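Local coordinates for protein N-isopropylammelide isopropylaminohydrolase (Burkholderia multivorans ATCC 17616, PDB 6NBO) that belongs to the amidohydrolase family and holds zinc ions within a catalytic domain of the TIM-barrel type, at residues His65-Lys70 / Asp216-Glu221; His95-Ser100 / His126-Thr131; Ala158-Gly163 / Ala172-Ala177. All coordinates share one frame; numbering follows the deposited sequence. Where two conformers were deposited one is given.

Interaction 1: residues His65-Lys70 / Asp216-Glu221. With ZN (zinc ion), chain B.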
# COMPACT_ATOMS: atom_id res chain seq x y z
N HIS A 65 -1.82 -0.27 1.07
CA HIS A 65 -2.69 -0.37 2.24
C HIS A 65 -3.22 -1.79 2.34
O HIS A 65 -4.15 -2.17 1.62
CB HIS A 65 -3.86 0.61 2.17
CG HIS A 65 -4.75 0.63 3.40
ND1 HIS A 65 -4.95 1.77 4.15
CD2 HIS A 65 -5.53 -0.33 3.96
CE1 HIS A 65 -5.80 1.51 5.13
NE2 HIS A 65 -6.16 0.24 5.04
N THR A 66 -2.66 -2.59 3.23
CA THR A 66 -3.27 -3.87 3.55
C THR A 66 -3.12 -4.10 5.05
O THR A 66 -2.66 -3.22 5.79
CB THR A 66 -2.68 -5.00 2.69
OG1 THR A 66 -3.49 -6.18 2.85
CG2 THR A 66 -1.23 -5.32 3.11
N HIS A 67 -3.53 -5.30 5.50
CA HIS A 67 -3.55 -5.68 6.91
C HIS A 67 -2.98 -7.10 6.96
O HIS A 67 -3.72 -8.07 7.06
CB HIS A 67 -4.96 -5.61 7.51
CG HIS A 67 -5.53 -4.22 7.59
ND1 HIS A 67 -5.41 -3.43 8.70
CD2 HIS A 67 -6.23 -3.49 6.68
CE1 HIS A 67 -6.02 -2.27 8.49
NE2 HIS A 67 -6.51 -2.28 7.27
N LEU A 68 -1.64 -7.20 6.88
CA LEU A 68 -1.00 -8.51 6.77
C LEU A 68 -1.21 -9.34 8.03
O LEU A 68 -1.18 -10.58 7.97
CB LEU A 68 0.51 -8.38 6.52
CG LEU A 68 1.03 -7.78 5.20
CD1 LEU A 68 2.55 -7.68 5.23
CD2 LEU A 68 0.55 -8.57 4.00
N ASP A 69 -1.40 -8.69 9.18
CA ASP A 69 -1.57 -9.44 10.42
C ASP A 69 -2.91 -10.17 10.46
O ASP A 69 -3.02 -11.19 11.16
CB ASP A 69 -1.42 -8.50 11.63
CG ASP A 69 -2.45 -7.36 11.64
OD1 ASP A 69 -2.77 -6.80 10.56
OD2 ASP A 69 -2.92 -7.01 12.75
N LYS A 70 -3.92 -9.69 9.73
CA LYS A 70 -5.28 -10.21 9.85
C LYS A 70 -5.58 -11.35 8.89
O LYS A 70 -6.58 -12.06 9.09
CB LYS A 70 -6.32 -9.12 9.56
CG LYS A 70 -6.39 -7.91 10.49
CD LYS A 70 -7.44 -6.95 9.91
CE LYS A 70 -7.46 -5.57 10.57
NZ LYS A 70 -8.04 -5.59 11.94
N ASP A 216 -0.75 7.55 9.19
CA ASP A 216 -1.65 7.09 8.13
C ASP A 216 -2.95 6.74 8.83
O ASP A 216 -3.02 5.74 9.55
CB ASP A 216 -1.06 5.88 7.38
CG ASP A 216 -1.92 5.41 6.22
OD1 ASP A 216 -3.16 5.51 6.30
OD2 ASP A 216 -1.35 4.93 5.21
N LEU A 217 -3.98 7.55 8.61
CA LEU A 217 -5.20 7.52 9.41
C LEU A 217 -6.35 6.96 8.58
O LEU A 217 -6.60 7.45 7.48
CB LEU A 217 -5.53 8.92 9.93
CG LEU A 217 -4.41 9.56 10.76
CD1 LEU A 217 -4.74 11.01 11.07
CD2 LEU A 217 -4.17 8.76 12.04
N HIS A 218 -7.04 5.94 9.11
CA HIS A 218 -8.28 5.46 8.52
C HIS A 218 -9.39 6.48 8.75
O HIS A 218 -9.71 6.80 9.90
CB HIS A 218 -8.71 4.12 9.15
CG HIS A 218 -7.94 2.92 8.67
ND1 HIS A 218 -6.60 2.74 8.93
CD2 HIS A 218 -8.35 1.82 8.00
CE1 HIS A 218 -6.21 1.59 8.42
NE2 HIS A 218 -7.25 1.00 7.85
N LEU A 219 -10.01 6.98 7.69
CA LEU A 219 -11.12 7.91 7.84
C LEU A 219 -12.31 7.34 7.08
O LEU A 219 -12.43 7.55 5.87
CB LEU A 219 -10.75 9.32 7.34
CG LEU A 219 -11.81 10.36 7.72
CD1 LEU A 219 -11.99 10.44 9.24
CD2 LEU A 219 -11.50 11.73 7.15
N HIS A 220 -13.17 6.62 7.80
CA HIS A 220 -14.40 6.08 7.22
C HIS A 220 -15.58 7.04 7.35
O HIS A 220 -16.63 6.77 6.76
CB HIS A 220 -14.84 4.78 7.90
CG HIS A 220 -13.75 3.78 8.08
ND1 HIS A 220 -13.03 3.66 9.25
CD2 HIS A 220 -13.27 2.83 7.24
CE1 HIS A 220 -12.15 2.69 9.13
NE2 HIS A 220 -12.27 2.17 7.92
N GLU A 221 -15.44 8.10 8.14
CA GLU A 221 -16.59 8.92 8.49
C GLU A 221 -17.19 9.54 7.24
O GLU A 221 -16.48 10.02 6.35
CB GLU A 221 -16.18 10.00 9.48
CG GLU A 221 -15.68 9.44 10.80
CD GLU A 221 -15.15 10.52 11.73
OE1 GLU A 221 -15.02 11.68 11.28
OE2 GLU A 221 -14.89 10.22 12.90
ZN ZN B . -7.61 -0.58 6.26
O HOH W 1 -2.30 2.76 4.03

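Interaction 2: residues His95-Ser100 / His126-Thr131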
# COMPACT_ATOMS: atom_id res chain seq x y z
N HIS A 95 -13.69 -11.62 18.78
CA HIS A 95 -14.06 -12.95 19.26
C HIS A 95 -13.27 -14.04 18.54
O HIS A 95 -12.87 -15.03 19.15
CB HIS A 95 -15.56 -13.18 19.11
CG HIS A 95 -16.00 -14.58 19.43
ND1 HIS A 95 -16.13 -15.56 18.48
CD2 HIS A 95 -16.35 -15.15 20.61
CE1 HIS A 95 -16.53 -16.68 19.05
NE2 HIS A 95 -16.67 -16.46 20.34
N TYR A 96 -13.04 -13.88 17.23
CA TYR A 96 -12.26 -14.86 16.50
C TYR A 96 -10.85 -14.99 17.08
O TYR A 96 -10.37 -16.10 17.34
CB TYR A 96 -12.20 -14.51 15.01
CG TYR A 96 -11.11 -15.29 14.30
CD1 TYR A 96 -11.28 -16.65 14.03
CD2 TYR A 96 -9.91 -14.69 13.93
CE1 TYR A 96 -10.29 -17.39 13.40
CE2 TYR A 96 -8.91 -15.42 13.29
CZ TYR A 96 -9.11 -16.77 13.04
OH TYR A 96 -8.13 -17.52 12.41
N ARG A 97 -10.18 -13.85 17.30
CA ARG A 97 -8.82 -13.86 17.84
C ARG A 97 -8.76 -14.38 19.27
O ARG A 97 -7.71 -14.86 19.70
CB ARG A 97 -8.24 -12.45 17.77
CG ARG A 97 -7.81 -12.04 16.38
CD ARG A 97 -7.35 -10.60 16.33
NE ARG A 97 -6.48 -10.36 15.18
CZ ARG A 97 -6.10 -9.16 14.77
NH1 ARG A 97 -6.53 -8.07 15.41
NH2 ARG A 97 -5.30 -9.03 13.72
N ALA A 98 -9.85 -14.28 20.02
CA ALA A 98 -9.89 -14.72 21.41
C ALA A 98 -10.54 -16.08 21.58
O ALA A 98 -10.82 -16.49 22.72
CB ALA A 98 -10.60 -13.68 22.27
N THR A 99 -10.81 -16.79 20.49
CA THR A 99 -11.25 -18.18 20.55
C THR A 99 -10.50 -19.07 19.57
O THR A 99 -10.68 -20.29 19.62
CB THR A 99 -12.76 -18.30 20.28
OG1 THR A 99 -13.10 -17.60 19.08
CG2 THR A 99 -13.57 -17.74 21.46
N SER A 100 -9.67 -18.51 18.70
CA SER A 100 -8.82 -19.27 17.79
C SER A 100 -7.36 -19.02 18.15
O SER A 100 -7.03 -18.21 19.02
CB SER A 100 -9.10 -18.89 16.34
OG SER A 100 -8.40 -17.71 15.96
N HIS A 126 -0.93 -2.00 7.72
CA HIS A 126 -1.35 -1.68 9.07
C HIS A 126 -1.29 -2.95 9.90
O HIS A 126 -1.41 -4.06 9.37
CB HIS A 126 -2.76 -1.08 9.03
CG HIS A 126 -2.83 0.17 8.20
ND1 HIS A 126 -3.04 1.42 8.74
CD2 HIS A 126 -2.66 0.37 6.87
CE1 HIS A 126 -3.01 2.33 7.78
NE2 HIS A 126 -2.78 1.72 6.64
N VAL A 127 -1.01 -2.80 11.19
CA VAL A 127 -0.95 -3.93 12.11
C VAL A 127 -1.70 -3.52 13.37
O VAL A 127 -1.46 -2.44 13.90
CB VAL A 127 0.50 -4.32 12.45
CG1 VAL A 127 0.51 -5.46 13.47
CG2 VAL A 127 1.27 -4.71 11.19
N ASP A 128 -2.60 -4.38 13.84
CA ASP A 128 -3.40 -4.02 15.00
C ASP A 128 -2.52 -3.91 16.23
O ASP A 128 -1.73 -4.82 16.52
CB ASP A 128 -4.50 -5.05 15.23
CG ASP A 128 -5.56 -5.04 14.13
OD1 ASP A 128 -5.52 -4.17 13.25
OD2 ASP A 128 -6.43 -5.93 14.16
N VAL A 129 -2.63 -2.80 16.94
CA VAL A 129 -1.91 -2.58 18.19
C VAL A 129 -2.95 -2.11 19.20
O VAL A 129 -3.54 -1.04 19.02
CB VAL A 129 -0.78 -1.54 18.05
CG1 VAL A 129 -0.15 -1.20 19.41
CG2 VAL A 129 0.29 -2.04 17.09
N ASP A 130 -3.22 -2.93 20.22
CA ASP A 130 -4.32 -2.64 21.14
C ASP A 130 -4.06 -3.37 22.45
O ASP A 130 -3.17 -4.20 22.55
CB ASP A 130 -5.66 -3.07 20.54
CG ASP A 130 -5.66 -4.54 20.11
OD1 ASP A 130 -5.33 -5.41 20.94
OD2 ASP A 130 -5.99 -4.81 18.93
N THR A 131 -4.89 -3.07 23.45
CA THR A 131 -4.71 -3.67 24.77
C THR A 131 -5.35 -5.05 24.90
O THR A 131 -5.36 -5.61 26.00
CB THR A 131 -5.24 -2.73 25.85
OG1 THR A 131 -6.62 -2.41 25.59
CG2 THR A 131 -4.40 -1.45 25.88

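Interaction 3: residues Ala158-Gly163 / Ala172-Ala177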
# COMPACT_ATOMS: atom_id res chain seq x y z
N ALA A 158 1.27 1.30 12.97
CA ALA A 158 0.73 0.82 14.24
C ALA A 158 -0.72 1.29 14.37
O ALA A 158 -0.96 2.48 14.60
CB ALA A 158 1.58 1.32 15.41
N PHE A 159 -1.68 0.36 14.25
CA PHE A 159 -3.09 0.70 14.04
C PHE A 159 -3.94 0.34 15.26
O PHE A 159 -4.21 -0.85 15.50
CB PHE A 159 -3.61 -0.02 12.79
CG PHE A 159 -5.06 0.23 12.47
CD1 PHE A 159 -5.56 1.53 12.40
CD2 PHE A 159 -5.92 -0.83 12.21
CE1 PHE A 159 -6.89 1.77 12.09
CE2 PHE A 159 -7.26 -0.60 11.90
CZ PHE A 159 -7.74 0.71 11.85
N PRO A 160 -4.41 1.32 16.05
CA PRO A 160 -5.30 1.02 17.20
C PRO A 160 -6.72 0.77 16.71
O PRO A 160 -7.61 1.63 16.77
CB PRO A 160 -5.17 2.28 18.06
CG PRO A 160 -5.00 3.40 17.00
CD PRO A 160 -4.17 2.77 15.88
N GLN A 161 -6.93 -0.46 16.22
CA GLN A 161 -8.14 -0.80 15.48
C GLN A 161 -9.41 -0.51 16.27
O GLN A 161 -10.42 -0.11 15.69
CB GLN A 161 -8.08 -2.27 15.05
CG GLN A 161 -9.41 -2.90 14.62
CD GLN A 161 -9.84 -2.51 13.21
OE1 GLN A 161 -9.57 -3.22 12.25
NE2 GLN A 161 -10.51 -1.37 13.09
N SER A 162 -9.37 -0.69 17.59
CA SER A 162 -10.56 -0.47 18.41
C SER A 162 -10.55 0.87 19.13
O SER A 162 -11.36 1.07 20.03
CB SER A 162 -10.70 -1.61 19.42
OG SER A 162 -9.56 -1.66 20.26
N GLY A 163 -9.65 1.78 18.76
CA GLY A 163 -9.63 3.13 19.29
C GLY A 163 -8.53 3.33 20.33
O GLY A 163 -7.94 2.39 20.85
N ALA A 172 0.21 4.71 25.39
CA ALA A 172 1.56 4.26 25.69
C ALA A 172 1.95 3.05 24.85
O ALA A 172 3.12 2.88 24.48
CB ALA A 172 1.69 3.94 27.18
N LEU A 173 0.98 2.19 24.54
CA LEU A 173 1.26 1.03 23.72
C LEU A 173 1.66 1.44 22.31
O LEU A 173 2.57 0.85 21.72
CB LEU A 173 0.03 0.12 23.69
CG LEU A 173 0.21 -1.27 23.12
CD1 LEU A 173 1.22 -2.06 23.97
CD2 LEU A 173 -1.15 -1.92 23.13
N LEU A 174 0.97 2.44 21.75
CA LEU A 174 1.31 2.93 20.42
C LEU A 174 2.71 3.53 20.40
O LEU A 174 3.45 3.37 19.43
CB LEU A 174 0.28 3.97 19.98
CG LEU A 174 -1.12 3.42 19.67
CD1 LEU A 174 -2.16 4.55 19.45
CD2 LEU A 174 -1.06 2.52 18.44
N ALA A 175 3.08 4.26 21.47
CA ALA A 175 4.45 4.74 21.58
C ALA A 175 5.43 3.58 21.60
O ALA A 175 6.47 3.61 20.93
CB ALA A 175 4.60 5.61 22.83
N ASP A 176 5.13 2.55 22.40
CA ASP A 176 5.97 1.35 22.42
C ASP A 176 6.08 0.72 21.04
O ASP A 176 7.13 0.19 20.67
CB ASP A 176 5.42 0.32 23.41
CG ASP A 176 5.53 0.78 24.84
OD1 ASP A 176 6.23 1.79 25.09
OD2 ASP A 176 4.92 0.13 25.71
N ALA A 177 4.99 0.75 20.27
CA ALA A 177 5.02 0.15 18.94
C ALA A 177 5.99 0.89 18.03
O ALA A 177 6.77 0.27 17.29
CB ALA A 177 3.61 0.16 18.32

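Interaction 1: residues His65-Lys70 / Asp216-Glu221
His-65, His-67 and His-218 converge on one zinc ion. The first two form the HxH motif that ends the first barrel strand in the amidohydrolase fold, and the third sits on strand 215-219. Histidine suits all three places because its ring nitrogen can bind the metal while the rest of the ring packs. The side chain of His-65 can be followed outward. With chi1 at -175°, CB turns CG away from the backbone N, which brings the ring edge to the zinc. CD2 passes 3.1 Å from the zinc, and CE1 comes within 3.1 Å of His-218 NE2. On the far side of the ring, ND1 makes a weak bond to a water that donates to Asp-216 OD2 over 2.6 Å; Ser-249 is the stronger polar partner of His-65, and Arg-124 pairs with Asp-216. The rings of His-65 and His-218 lie obliquely, their planes 62° apart, whereas His-67 meets His-218 rim to rim. Asp-304 adds the fourth protein ligand. Thr-66, between the two histidines, bonds instead to the carbonyl of Asp-304 through OG1. At the tip of His-65, NE2 binds zinc at 2.1 Å, against 2.3 Å for His-218 NE2.

Interaction 2: residues His95-Ser100 / His126-Thr131
Arg-97, the last residue of helix 89-97, and Asp-128, the last of strand 120-128, stand with their CA atoms 11.6 Å apart, a gap between the helix end and the strand end that suits a long side chain. Arginine has that length: its chain runs extended from CG to NE and carries the guanidinium to the carboxylate. NH1 donates to Asp-128 OD2 in a salt bridge modelled at 2.5 Å, a very short value whose exact length is doubtful, with an N-H...O angle of 150°. The oxygen lies at the guanidinium edge, near its plane, yet the two flat groups stand almost perpendicular, 81° apart, so the pair is held through one oxygen and is not the two-pronged, coplanar kind. Lys-70 shares OD2, and Arg-97 NH2 pairs with Asp-69, whose carboxylate also accepts from the backbone N of Asp-128. Behind the arginine the helix unwinds, with the carbonyls of His-95 and Tyr-96 accepting bonds. Thr-99 OG1 donates to His-95 O over 2.6 Å, and Tyr-96 O takes three donors: Thr-99 N, Ser-100 N and Ser-100 OG, the last at 2.9 Å and above the carbonyl plane. Small hydroxyl side chains suit this exit because they can fold back on the last turn. His-137 of helix 136-147 packs on both Arg-97 and Asp-128, while Phe-159 of the adjacent strand 153-159 touches the aspartate, placing the bridge where helix 89-97 meets the barrel strands.

Interaction 3: residues Ala158-Gly163 / Ala172-Ala177
Apolar packing of a helix on its own preceding strand joins Ala-158, at the end of strand 153-159, and Pro-160, just beyond it, to Leu-174 and Ala-177 on the inner side of helix 170-180, in the outer layer of the barrel. Leu-174 touches both strand-side partners. Its chi1 of -70° sets CG beside the backbone N. CD1 lies 3.9 Å from Pro-160 CG and also near its CB, while CD2 lies 3.8 Å from Ala-158 O, meets Ala-158 CB at 4.2 Å and comes near CD and CB of Pro-160. The leucine side chain and the proline ring cross at about a right angle. One turn along the helix, Ala-177 CB approaches Ala-158 CB at 3.7 Å. Alanine on both sides lets the backbones come close, their CA atoms being 6.4 Å apart. Proline suits the exit from the strand because it offers a rigid apolar ring and sits at the centre of an inverse gamma turn, in which Gln-161 N bonds weakly to Phe-159 O. A type I turn follows from Pro-160 to Gly-163, closed by Gly-163 N to Pro-160 O at 2.9 Å; Gly-163 has a positive phi of 103°, a conformation glycine adopts readily because it lacks a CB. Ala-158 and Pro-160 face the helix, whereas Phe-159 between them points away from it and stacks on the zinc ligand His-218. Such alternation at the end of a barrel strand here belongs to a beta-alpha-beta unit of the TIM barrel, completed by strand 184-188.

From the N terminus, strand 56-66 brings in 65-70, which opens the widest loop, closed by interaction 1 only when 216-221 arrives on the fifth barrel strand. Within that span the other two contacts follow in series: interaction 2 joins 95-100 to 126-131, and interaction 3 then links 158-163 to 172-177, so none cross. Lys-70, of 65-70, also reaches Gln-161 of interaction 3 with a probable hydrogen bond. Strands 120-128 and 153-159 are neighbours, and Val-127 and Val-129 pair with Phe-159 through their backbones. Together the contacts tie the metal centre to helix 89-97 and to helix 170-180 of the outer layer.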